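Local coordinates for putative curved DNA-binding protein (Chaetomium thermophilum var. thermophilum DSM 1495, PDB 4IPA) that takes part in ribosome biogenesis as the Arx1 of a thermophilic fungus, has the fold of the M24 peptidase family, and possibly binds DNA, at residues C57-G60 and D61-M64; R285-S288 and R289-S293; W365-S368 and K369-T372. All coordinates share one frame; numbering follows the deposited sequence.

Contact 1 of 3, residues C57-G60 and D61-M64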
loop_
_atom_site.group_PDB
_atom_site.type_symbol
_atom_site.label_atom_id
_atom_site.label_comp_id
_atom_site.label_asym_id
_atom_site.label_seq_id
_atom_site.Cartn_x
_atom_site.Cartn_y
_atom_site.Cartn_z
ATOM N N CYS A 57 13.572 -1.261 -9.383
ATOM C CA CYS A 57 13.525 -1.737 -8.001
ATOM C C CYS A 57 14.887 -1.618 -7.330
ATOM O O CYS A 57 14.983 -1.170 -6.182
ATOM C CB CYS A 57 13.050 -3.190 -7.926
ATOM S SG CYS A 57 11.376 -3.480 -8.500
ATOM N N GLU A 58 15.942 -2.032 -8.031
ATOM C CA GLU A 58 17.279 -1.928 -7.455
ATOM C C GLU A 58 17.643 -0.468 -7.187
ATOM O O GLU A 58 18.173 -0.131 -6.126
ATOM C CB GLU A 58 18.335 -2.592 -8.346
ATOM C CG GLU A 58 18.295 -4.122 -8.329
ATOM C CD GLU A 58 19.362 -4.773 -9.226
ATOM O OE1 GLU A 58 19.981 -4.070 -10.050
ATOM O OE2 GLU A 58 19.576 -5.995 -9.106
ATOM N N GLN A 59 17.353 0.398 -8.149
ATOM C CA GLN A 59 17.670 1.818 -7.992
ATOM C C GLN A 59 16.854 2.463 -6.871
ATOM O O GLN A 59 17.367 3.297 -6.115
ATOM C CB GLN A 59 17.467 2.580 -9.303
ATOM C CG GLN A 59 17.860 4.060 -9.230
ATOM C CD GLN A 59 19.307 4.278 -8.776
ATOM O OE1 GLN A 59 20.173 3.429 -8.979
ATOM N NE2 GLN A 59 19.561 5.414 -8.151
ATOM N N GLY A 60 15.589 2.072 -6.767
ATOM C CA GLY A 60 14.729 2.589 -5.716
ATOM C C GLY A 60 15.288 2.195 -4.364
ATOM O O GLY A 60 15.357 3.028 -3.449
ATOM N N ASP A 61 15.705 0.932 -4.247
ATOM C CA ASP A 61 16.222 0.415 -2.985
ATOM C C ASP A 61 17.515 1.123 -2.586
ATOM O O ASP A 61 17.738 1.416 -1.415
ATOM C CB ASP A 61 16.404 -1.109 -3.044
ATOM C CG ASP A 61 15.069 -1.862 -2.995
ATOM O OD1 ASP A 61 14.041 -1.230 -2.653
ATOM O OD2 ASP A 61 15.048 -3.081 -3.296
ATOM N N LYS A 62 18.343 1.386 -3.576
ATOM C CA LYS A 62 19.563 2.111 -3.399
ATOM C C LYS A 62 19.304 3.533 -2.924
ATOM O O LYS A 62 19.883 3.960 -1.991
ATOM C CB LYS A 62 20.409 2.066 -4.659
ATOM C CG LYS A 62 21.441 3.145 -4.771
ATOM C CD LYS A 62 22.064 3.179 -6.135
ATOM C CE LYS A 62 23.550 3.343 -6.037
ATOM N NZ LYS A 62 23.981 4.293 -7.066
ATOM N N LEU A 63 18.426 4.233 -3.577
ATOM C CA LEU A 63 17.990 5.517 -3.127
ATOM C C LEU A 63 17.485 5.558 -1.710
ATOM O O LEU A 63 17.753 6.483 -1.021
ATOM C CB LEU A 63 16.914 6.003 -4.014
ATOM C CG LEU A 63 17.589 6.745 -5.089
ATOM C CD1 LEU A 63 16.695 6.799 -6.291
ATOM C CD2 LEU A 63 17.788 8.096 -4.460
ATOM N N MET A 64 16.734 4.553 -1.315
ATOM C CA MET A 64 16.181 4.465 -0.011
ATOM C C MET A 64 17.264 4.371 1.021
ATOM O O MET A 64 17.221 5.004 2.033
ATOM C CB MET A 64 15.301 3.246 0.098
ATOM C CG MET A 64 14.662 3.023 1.435
ATOM S SD MET A 64 13.311 4.149 1.740
ATOM C CE MET A 64 12.040 3.383 0.840
HETATM O O HOH W 1 22.059 6.804 -7.094
#

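Contact 2 of 3, residues R285-S288 and R289-S293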
loop_
_atom_site.group_PDB
_atom_site.type_symbol
_atom_site.label_atom_id
_atom_site.label_comp_id
_atom_site.label_asym_id
_atom_site.label_seq_id
_atom_site.Cartn_x
_atom_site.Cartn_y
_atom_site.Cartn_z
ATOM N N ARG A 285 17.809 -26.148 8.985
ATOM C CA ARG A 285 18.754 -25.990 7.889
ATOM C C ARG A 285 19.624 -24.754 8.057
ATOM O O ARG A 285 19.125 -23.662 8.338
ATOM C CB ARG A 285 18.003 -25.988 6.552
ATOM C CG ARG A 285 17.210 -27.275 6.375
ATOM C CD ARG A 285 16.321 -27.274 5.152
ATOM N NE ARG A 285 17.053 -27.072 3.905
ATOM C CZ ARG A 285 17.709 -28.033 3.247
ATOM N NH1 ARG A 285 17.751 -29.277 3.721
ATOM N NH2 ARG A 285 18.332 -27.747 2.110
ATOM N N PRO A 286 20.938 -24.928 7.890
ATOM C CA PRO A 286 21.878 -23.840 8.155
ATOM C C PRO A 286 21.657 -22.640 7.244
ATOM O O PRO A 286 21.828 -21.521 7.704
ATOM C CB PRO A 286 23.250 -24.484 7.904
ATOM C CG PRO A 286 22.968 -25.673 7.043
ATOM C CD PRO A 286 21.619 -26.164 7.465
ATOM N N THR A 287 21.292 -22.845 5.985
ATOM C CA THR A 287 21.038 -21.690 5.133
ATOM C C THR A 287 19.741 -20.980 5.527
ATOM O O THR A 287 19.605 -19.774 5.335
ATOM C CB THR A 287 21.045 -22.026 3.645
ATOM O OG1 THR A 287 22.280 -22.673 3.308
ATOM C CG2 THR A 287 20.919 -20.744 2.830
ATOM N N SER A 288 18.804 -21.724 6.099
ATOM C CA SER A 288 17.609 -21.116 6.658
ATOM C C SER A 288 17.962 -20.171 7.804
ATOM O O SER A 288 17.532 -19.016 7.817
ATOM C CB SER A 288 16.617 -22.191 7.112
ATOM O OG SER A 288 16.164 -22.918 5.983
ATOM N N ARG A 289 18.768 -20.646 8.749
ATOM C CA ARG A 289 19.120 -19.814 9.895
ATOM C C ARG A 289 19.930 -18.615 9.442
ATOM O O ARG A 289 19.827 -17.519 10.001
ATOM C CB ARG A 289 19.892 -20.614 10.943
ATOM C CG ARG A 289 19.089 -21.766 11.523
ATOM C CD ARG A 289 19.803 -22.392 12.726
ATOM N NE ARG A 289 21.034 -23.078 12.343
ATOM C CZ ARG A 289 21.091 -24.351 11.963
ATOM N NH1 ARG A 289 19.983 -25.083 11.920
ATOM N NH2 ARG A 289 22.255 -24.895 11.634
ATOM N N LYS A 290 20.739 -18.837 8.417
ATOM C CA LYS A 290 21.637 -17.805 7.915
ATOM C C LYS A 290 20.852 -16.645 7.305
ATOM O O LYS A 290 21.135 -15.481 7.560
ATOM C CB LYS A 290 22.593 -18.407 6.879
ATOM C CG LYS A 290 23.495 -17.389 6.219
ATOM C CD LYS A 290 24.471 -18.055 5.253
ATOM C CE LYS A 290 25.526 -17.056 4.785
ATOM N NZ LYS A 290 26.335 -17.603 3.669
ATOM N N ILE A 291 19.879 -16.991 6.477
ATOM C CA ILE A 291 19.015 -16.030 5.812
ATOM C C ILE A 291 18.110 -15.381 6.864
ATOM O O ILE A 291 17.839 -14.181 6.822
ATOM C CB ILE A 291 18.174 -16.758 4.743
ATOM C CG1 ILE A 291 19.032 -17.020 3.503
ATOM C CG2 ILE A 291 16.927 -15.988 4.398
ATOM C CD1 ILE A 291 19.813 -15.827 3.060
ATOM N N TYR A 292 17.666 -16.189 7.821
ATOM C CA TYR A 292 16.812 -15.704 8.886
ATOM C C TYR A 292 17.493 -14.594 9.685
ATOM O O TYR A 292 16.890 -13.554 9.967
ATOM C CB TYR A 292 16.430 -16.840 9.827
ATOM C CG TYR A 292 15.518 -16.358 10.925
ATOM C CD1 TYR A 292 16.035 -15.819 12.095
ATOM C CD2 TYR A 292 14.142 -16.407 10.769
ATOM C CE1 TYR A 292 15.200 -15.360 13.094
ATOM C CE2 TYR A 292 13.293 -15.956 11.762
ATOM C CZ TYR A 292 13.827 -15.435 12.924
ATOM O OH TYR A 292 12.981 -14.979 13.895
ATOM N N SER A 293 18.756 -14.817 10.035
ATOM C CA SER A 293 19.517 -13.833 10.798
ATOM C C SER A 293 19.846 -12.613 9.971
ATOM O O SER A 293 19.753 -11.499 10.459
ATOM C CB SER A 293 20.792 -14.440 11.378
ATOM O OG SER A 293 20.435 -15.402 12.347
#

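Contact 3 of 3, residues W365-S368 and K369-T372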
loop_
_atom_site.group_PDB
_atom_site.type_symbol
_atom_site.label_atom_id
_atom_site.label_comp_id
_atom_site.label_asym_id
_atom_site.label_seq_id
_atom_site.Cartn_x
_atom_site.Cartn_y
_atom_site.Cartn_z
ATOM N N TRP A 365 -3.716 13.581 -7.317
ATOM C CA TRP A 365 -3.933 13.491 -8.749
ATOM C C TRP A 365 -4.646 14.728 -9.271
ATOM O O TRP A 365 -5.602 15.212 -8.666
ATOM C CB TRP A 365 -4.762 12.258 -9.096
ATOM C CG TRP A 365 -4.033 10.975 -8.913
ATOM C CD1 TRP A 365 -2.705 10.811 -8.624
ATOM C CD2 TRP A 365 -4.592 9.659 -8.998
ATOM N NE1 TRP A 365 -2.410 9.472 -8.525
ATOM C CE2 TRP A 365 -3.551 8.745 -8.754
ATOM C CE3 TRP A 365 -5.872 9.168 -9.254
ATOM C CZ2 TRP A 365 -3.752 7.361 -8.761
ATOM C CZ3 TRP A 365 -6.070 7.798 -9.258
ATOM C CH2 TRP A 365 -5.017 6.911 -9.009
ATOM N N ASP A 366 -4.172 15.231 -10.400
ATOM C CA ASP A 366 -4.855 16.310 -11.090
ATOM C C ASP A 366 -6.063 15.708 -11.804
ATOM O O ASP A 366 -5.914 15.007 -12.811
ATOM C CB ASP A 366 -3.902 16.955 -12.090
ATOM C CG ASP A 366 -4.563 18.036 -12.916
ATOM O OD1 ASP A 366 -5.674 18.486 -12.553
ATOM O OD2 ASP A 366 -3.963 18.426 -13.937
ATOM N N LEU A 367 -7.253 15.966 -11.269
ATOM C CA LEU A 367 -8.473 15.380 -11.802
ATOM C C LEU A 367 -8.813 15.945 -13.167
ATOM O O LEU A 367 -9.563 15.327 -13.917
ATOM C CB LEU A 367 -9.645 15.589 -10.844
ATOM C CG LEU A 367 -9.508 14.898 -9.492
ATOM C CD1 LEU A 367 -10.633 15.307 -8.545
ATOM C CD2 LEU A 367 -9.460 13.379 -9.653
ATOM N N SER A 368 -8.264 17.113 -13.495
ATOM C CA SER A 368 -8.553 17.728 -14.787
ATOM C C SER A 368 -8.065 16.866 -15.949
ATOM O O SER A 368 -8.542 17.022 -17.071
ATOM C CB SER A 368 -7.955 19.134 -14.893
ATOM O OG SER A 368 -6.545 19.096 -15.000
ATOM N N LYS A 369 -7.128 15.955 -15.674
ATOM C CA LYS A 369 -6.506 15.128 -16.713
ATOM C C LYS A 369 -7.330 13.885 -17.103
ATOM O O LYS A 369 -7.001 13.206 -18.085
ATOM C CB LYS A 369 -5.090 14.701 -16.288
ATOM C CG LYS A 369 -3.970 15.722 -16.576
ATOM C CD LYS A 369 -2.840 15.664 -15.509
ATOM C CE LYS A 369 -1.590 14.834 -15.912
ATOM N NZ LYS A 369 -1.718 13.329 -15.841
ATOM N N PHE A 370 -8.383 13.596 -16.339
ATOM C CA PHE A 370 -9.209 12.405 -16.563
ATOM C C PHE A 370 -10.433 12.742 -17.417
ATOM O O PHE A 370 -11.160 13.696 -17.117
ATOM C CB PHE A 370 -9.647 11.778 -15.227
ATOM C CG PHE A 370 -8.507 11.313 -14.382
ATOM C CD1 PHE A 370 -7.806 10.169 -14.715
ATOM C CD2 PHE A 370 -8.114 12.031 -13.266
ATOM C CE1 PHE A 370 -6.723 9.743 -13.948
ATOM C CE2 PHE A 370 -7.046 11.608 -12.487
ATOM C CZ PHE A 370 -6.342 10.460 -12.835
ATOM N N LYS A 371 -10.650 11.961 -18.475
ATOM C CA LYS A 371 -11.710 12.244 -19.444
ATOM C C LYS A 371 -12.728 11.108 -19.520
ATOM O O LYS A 371 -12.431 10.010 -20.015
ATOM C CB LYS A 371 -11.110 12.495 -20.829
ATOM C CG LYS A 371 -10.032 13.587 -20.864
ATOM C CD LYS A 371 -10.646 14.976 -20.701
ATOM C CE LYS A 371 -9.620 16.097 -20.893
ATOM N NZ LYS A 371 -8.645 16.176 -19.769
ATOM N N THR A 372 -13.933 11.370 -19.037
ATOM C CA THR A 372 -14.977 10.357 -19.058
ATOM C C THR A 372 -16.338 10.997 -18.850
ATOM O O THR A 372 -16.432 12.100 -18.311
ATOM C CB THR A 372 -14.758 9.266 -17.976
ATOM O OG1 THR A 372 -15.865 8.369 -17.993
ATOM C CG2 THR A 372 -14.674 9.884 -16.577
#

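Contact 1 of 3, residues C57-G60 and D61-M64
Two successive turns in the middle of helix 53-69 meet here, with Gln59 on one turn lying against Lys62 and Leu63 on the next. Backbone bonds from residue i+4 to residue i hold the spacing: Asp61 N reaches Cys57 O at 2.9 Å and Leu63 N reaches Gln59 O at 2.9 Å, the latter almost straight at 175°; Lys62 and Met64 donate in the same way to Glu58 and Gly60. The Gln59 side chain leaves with CG opposite its backbone N (chi1 -177°) and then folds at chi2, which carries its amide out over the following turn. There Gln59 OE1 lies 3.4 Å from Lys62 CD, a van der Waals contact of the amide oxygen with the lysine's methylene chain, while Gln59 NE2 passes 3.7 Å from Leu63 CD1. The two polar ends are joined by a water that accepts from Gln59 NE2 at 3.0 Å and from Lys62 NZ at 3.2 Å, so the amide and the ammonium share one solvent bridge. Elsewhere on the helix, buried Asp61 turns its carboxylate to Arg307 and Thr85, Glu58 pairs with Arg100, and Met64 packs on Phe81 and Leu120. Asp61 and Met64 thus face strand 79-88, while the water-bridged Gln59 and Lys62 lie on a more exposed side, the division expected of an amphipathic alpha-helix packed against a beta-sheet.

Contact 2 of 3, residues R285-S288 and R289-S293
The guanidinium of Arg289 lies flat against the start of its own helix, with Pro286 CA 3.7 Å above one face and Arg285 O 3.9 Å above that same face, both displaced toward the rim. From this face Arg289 NH2 also comes within 3.9 Å of Pro286 CB, a van der Waals contact with the proline ring. NH1 is turned to the chain just ahead of the helix, where it donates to Leu283 O and more weakly to Lys284 O. The side chain gets there by running CG away from its own carbonyl carbon (chi1 -62°) and bending at chi3 (-68°), which brings the charged group back along the first turn. The Leu283 bond and the contact over one face would probably limit how far this exposed group turns. Arg285 is the N-cap residue of helix 286-299 and Pro286 opens its first turn, a place where a proline costs no backbone bond. Arg285 O takes Arg289 N at 3.1 Å. The next steps are the same alpha-helical bond: Ile291 N to Thr287 O at 3.0 Å, and Tyr292 N to Ser288 O at 2.8 Å. Along the side facing helix 312-324, Thr287 CG2 sits 4.2 Å from Ile291 CG1, and the two side chains continue onto Asp314, which also forms a salt bridge with Lys290. Buried Ser288 OG is satisfied by Glu321 and Gly318 O; Glu321 OE1 also accepts from Arg285 N, so one carboxylate ties the N-cap residue and the first turn to the neighbouring helix.

Contact 3 of 3, residues W365-S368 and K369-T372
Phe370 folds back onto Trp365 and Leu367 to make the packed half of this short turn, while Asp366, Ser368 and Lys371 occupy its polar, outward half. On the packed side Phe370 CZ meets Trp365 CE3 at 3.8 Å, and the two six-membered rings lean obliquely, their planes at 48°. Leu367 CD2 adds a contact 4.1 Å from Phe370 CD2, and Leu367 O approaches the phenyl ring at its edge. Trp365 NE1 bonds Asp133, and Leu367 continues onto Leu155 and Tyr159 of helix 148-167. Replacing Phe370 by an alanine would probably open a gap beside Trp365 CE3 and Leu367 CD2 and leave that side of the indole without its partner. The backbone narrows to a 3-10 turn: Lys369 N donates to Asp366 O at 3.3 Å, and Phe370 N to Leu367 O at 3.2 Å. On the polar side Asp366 OD1 forms an Asx turn, accepting Ser368 N at 3.1 Å and Ser368 OG at 2.7 Å, both from one face of the carboxylate. The carboxylate carbon of Asp366 is trans to the residue's own amide nitrogen (chi1 176°), which swings the acid over the start of the turn. Asp366 OD2 touches Lys369 CD at 3.4 Å, but Lys369 NZ goes instead to Asp144 O. Lys371, bent at chi2 and chi4, brings its own NZ to 2.8 Å from Ser368 O, in the carbonyl plane. Two donors from Ser368 on one oxygen would probably favour the ionised form of Asp366, while the lysine bond, on the exposed side, ties Lys371 back to the Ser368 carbonyl.

Overall arrangement
The three contacts come in series along the chain and none touches another. Contacts 1 and 2 have centres about 25 Å apart, with nearest atoms about 15 Å away, yet they are joined through the loop before helix 312-324: Asp61 forms a salt bridge with Arg307 and Glu58 a long, weak ion pair with it, whereas Ile291 packs on Leu309. Contact 3 lies farther off, about 30 Å from contact 1 and about 49 Å from contact 2 between centres, on the opposite side of the chain's centre from the latter. It leans on helix 148-167 and strand 342-352; contact 1, within the M24 family region, leans on strands 79-88 and 115-124.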